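Local coordinates for protein bucandin (Bungarus candidus, PDB 1F94) that is a secreted three-finger krait neurotoxin that probably acts presynaptically, enhancing acetylcholine release, at residues Y25-K30 / E34-C39. Sequence-based numbering, arbitrary orientation.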
loop_
_atom_site.group_PDB
_atom_site.type_symbol
_atom_site.label_atom_id
_atom_site.label_comp_id
_atom_site.label_asym_id
_atom_site.label_seq_id
_atom_site.Cartn_x
_atom_site.Cartn_y
_atom_site.Cartn_z
ATOM N N TYR A 25 1.224 1.739 -2.108
ATOM C CA TYR A 25 -0.187 1.903 -1.820
ATOM C C TYR A 25 -0.445 1.488 -0.364
ATOM O O TYR A 25 0.227 0.619 0.203
ATOM C CB TYR A 25 -1.142 1.211 -2.790
ATOM C CG TYR A 25 -0.958 -0.270 -2.905
ATOM C CD1 TYR A 25 -1.702 -1.142 -2.098
ATOM C CD2 TYR A 25 -0.070 -0.835 -3.794
ATOM C CE1 TYR A 25 -1.530 -2.521 -2.215
ATOM C CE2 TYR A 25 0.098 -2.171 -3.924
ATOM C CZ TYR A 25 -0.650 -3.026 -3.112
ATOM O OH TYR A 25 -0.469 -4.395 -3.222
ATOM N N LYS A 26 -1.496 2.054 0.177
ATOM C CA LYS A 26 -2.045 1.723 1.510
ATOM C C LYS A 26 -3.553 1.760 1.335
ATOM O O LYS A 26 -4.186 2.810 1.412
ATOM C CB LYS A 26 -1.622 2.764 2.531
ATOM C CG LYS A 26 -2.120 2.434 3.919
ATOM C CD LYS A 26 -1.722 3.371 5.003
ATOM C CE LYS A 26 -2.186 4.792 4.948
ATOM N NZ LYS A 26 -1.624 5.516 6.180
ATOM N N TRP A 27 -4.101 0.564 1.148
ATOM C CA TRP A 27 -5.500 0.325 0.842
ATOM C C TRP A 27 -6.128 -0.257 2.111
ATOM O O TRP A 27 -5.693 -1.307 2.599
ATOM C CB TRP A 27 -5.688 -0.525 -0.382
ATOM C CG TRP A 27 -6.993 -0.930 -0.952
ATOM C CD1 TRP A 27 -8.032 -1.592 -0.319
ATOM C CD2 TRP A 27 -7.439 -0.740 -2.314
ATOM N NE1 TRP A 27 -9.088 -1.807 -1.201
ATOM C CE2 TRP A 27 -8.750 -1.296 -2.440
ATOM C CE3 TRP A 27 -6.948 -0.190 -3.474
ATOM C CZ2 TRP A 27 -9.479 -1.271 -3.627
ATOM C CZ3 TRP A 27 -7.675 -0.178 -4.643
ATOM C CH2 TRP A 27 -8.969 -0.740 -4.768
ATOM N N LEU A 28 -7.131 0.371 2.618
ATOM C CA LEU A 28 -7.775 0.004 3.848
ATOM C C LEU A 28 -9.247 -0.272 3.573
ATOM O O LEU A 28 -9.928 0.533 2.967
ATOM C CB LEU A 28 -7.670 1.121 4.890
ATOM C CG LEU A 28 -6.229 1.607 5.099
ATOM C CD1 LEU A 28 -6.202 2.838 6.031
ATOM C CD2 LEU A 28 -5.318 0.538 5.624
ATOM N N ASN A 29 -9.726 -1.427 4.087
ATOM C CA ASN A 29 -11.159 -1.740 4.032
ATOM C C ASN A 29 -11.809 -1.156 5.259
ATOM O O ASN A 29 -11.479 -1.522 6.406
ATOM C CB ASN A 29 -11.320 -3.248 3.914
ATOM C CG ASN A 29 -12.771 -3.625 3.697
ATOM O OD1 ASN A 29 -13.667 -3.269 4.464
ATOM N ND2 ASN A 29 -13.018 -4.351 2.626
ATOM N N LYS A 30 -12.703 -0.226 5.076
ATOM C CA LYS A 30 -13.314 0.494 6.172
ATOM C C LYS A 30 -14.298 -0.335 6.951
ATOM O O LYS A 30 -14.713 0.073 8.034
ATOM C CB LYS A 30 -14.057 1.765 5.648
ATOM C CG LYS A 30 -13.197 2.775 4.935
ATOM C CD LYS A 30 -14.005 4.014 4.562
ATOM C CE LYS A 30 -13.178 5.077 3.908
ATOM N NZ LYS A 30 -13.978 6.252 3.590
ATOM N N GLU A 34 -9.251 -4.673 7.063
ATOM C CA GLU A 34 -8.157 -5.277 6.314
ATOM C C GLU A 34 -7.240 -4.206 5.727
ATOM O O GLU A 34 -7.702 -3.221 5.185
ATOM C CB GLU A 34 -8.719 -6.138 5.166
ATOM C CG GLU A 34 -7.634 -6.748 4.325
ATOM C CD GLU A 34 -8.168 -7.537 3.129
ATOM O OE1 GLU A 34 -9.390 -7.539 2.900
ATOM O OE2 GLU A 34 -7.369 -8.184 2.430
ATOM N N ARG A 35 -5.930 -4.452 5.828
ATOM C CA ARG A 35 -4.870 -3.597 5.281
ATOM C C ARG A 35 -4.212 -4.269 4.108
ATOM O O ARG A 35 -3.798 -5.407 4.210
ATOM C CB ARG A 35 -3.846 -3.321 6.385
ATOM C CG ARG A 35 -4.451 -2.636 7.595
ATOM C CD ARG A 35 -3.404 -2.445 8.661
ATOM N NE ARG A 35 -3.122 -3.686 9.300
ATOM C CZ ARG A 35 -2.110 -3.978 10.134
ATOM N NH1 ARG A 35 -1.239 -3.014 10.444
ATOM N NH2 ARG A 35 -2.051 -5.233 10.596
ATOM N N TRP A 36 -4.135 -3.575 2.976
ATOM C CA TRP A 36 -3.518 -4.093 1.772
ATOM C C TRP A 36 -2.483 -3.085 1.316
ATOM O O TRP A 36 -2.819 -1.989 0.897
ATOM C CB TRP A 36 -4.555 -4.337 0.677
ATOM C CG TRP A 36 -3.950 -4.935 -0.546
ATOM C CD1 TRP A 36 -2.920 -5.801 -0.667
ATOM C CD2 TRP A 36 -4.398 -4.688 -1.907
ATOM N NE1 TRP A 36 -2.667 -6.112 -1.979
ATOM C CE2 TRP A 36 -3.576 -5.427 -2.752
ATOM C CE3 TRP A 36 -5.410 -3.883 -2.442
ATOM C CZ2 TRP A 36 -3.738 -5.397 -4.143
ATOM C CZ3 TRP A 36 -5.555 -3.860 -3.816
ATOM C CH2 TRP A 36 -4.733 -4.604 -4.652
ATOM N N LEU A 37 -1.197 -3.466 1.424
ATOM C CA LEU A 37 -0.058 -2.583 1.199
ATOM C C LEU A 37 0.879 -3.203 0.176
ATOM O O LEU A 37 1.077 -4.445 0.151
ATOM C CB LEU A 37 0.704 -2.338 2.527
ATOM C CG LEU A 37 0.125 -1.257 3.419
ATOM C CD1 LEU A 37 -1.284 -1.474 3.908
ATOM C CD2 LEU A 37 1.092 -1.072 4.610
ATOM N N GLY A 38 1.563 -2.398 -0.627
ATOM C CA GLY A 38 2.568 -2.925 -1.512
ATOM C C GLY A 38 3.041 -1.849 -2.488
ATOM O O GLY A 38 2.819 -0.682 -2.290
ATOM N N CYS A 39 3.769 -2.325 -3.503
ATOM C CA CYS A 39 4.273 -1.519 -4.618
ATOM C C CYS A 39 3.284 -1.609 -5.775
ATOM O O CYS A 39 2.670 -2.685 -6.008
ATOM C CB CYS A 39 5.577 -2.048 -5.173
ATOM S SG CYS A 39 6.976 -2.218 -4.061
HETATM O O HOH W 1 1.626 -6.584 -1.609
HETATM O O HOH W 2 1.559 -5.027 -4.989
#
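W27 and W36 are matched across the strands as an antiparallel hydrogen-bonded pair and satisfy both of each other's backbone groups: W36 N donates to W27 O at 2.8 Å and W27 N to W36 O at 2.9 Å. Toward the hairpin turn, N29 N reaches E34 O at 2.9 Å, nearly straight (172°) and in the carbonyl plane; the same oxygen also receives a CA-H contact from L28. At the other end Y25 N bonds G38 O at 2.9 Å, whereas the return bond from G38 N to Y25 O is weak at 3.4 Å, and Y25 O has a second donor in N62 ND2.

Y25 sets its CG between the backbone N and the carbonyl carbon (chi1 59°), which lays the ring across the neighbouring strand, with G38 under one face. Its CE1 edge makes an edge-to-face stack on the W36 six-membered ring, planes at 64°, while W36 turns its own CE3 edge to the face of W27. Y25 OH lies 3.1 Å from W36 NE1, but the angle rules out a hydrogen bond; a water at 2.8 Å from Y25 OH links it to C39 O instead. Another water donates to L37 O at 2.8 Å.

On the reverse face, L37 packs beside K26 and against Y4 and C6 of strand 2-7. This hairpin is the central finger of the three-finger fold: strand 35-40 edges its sheet, and strand 23-29 also pairs with strand 51-56.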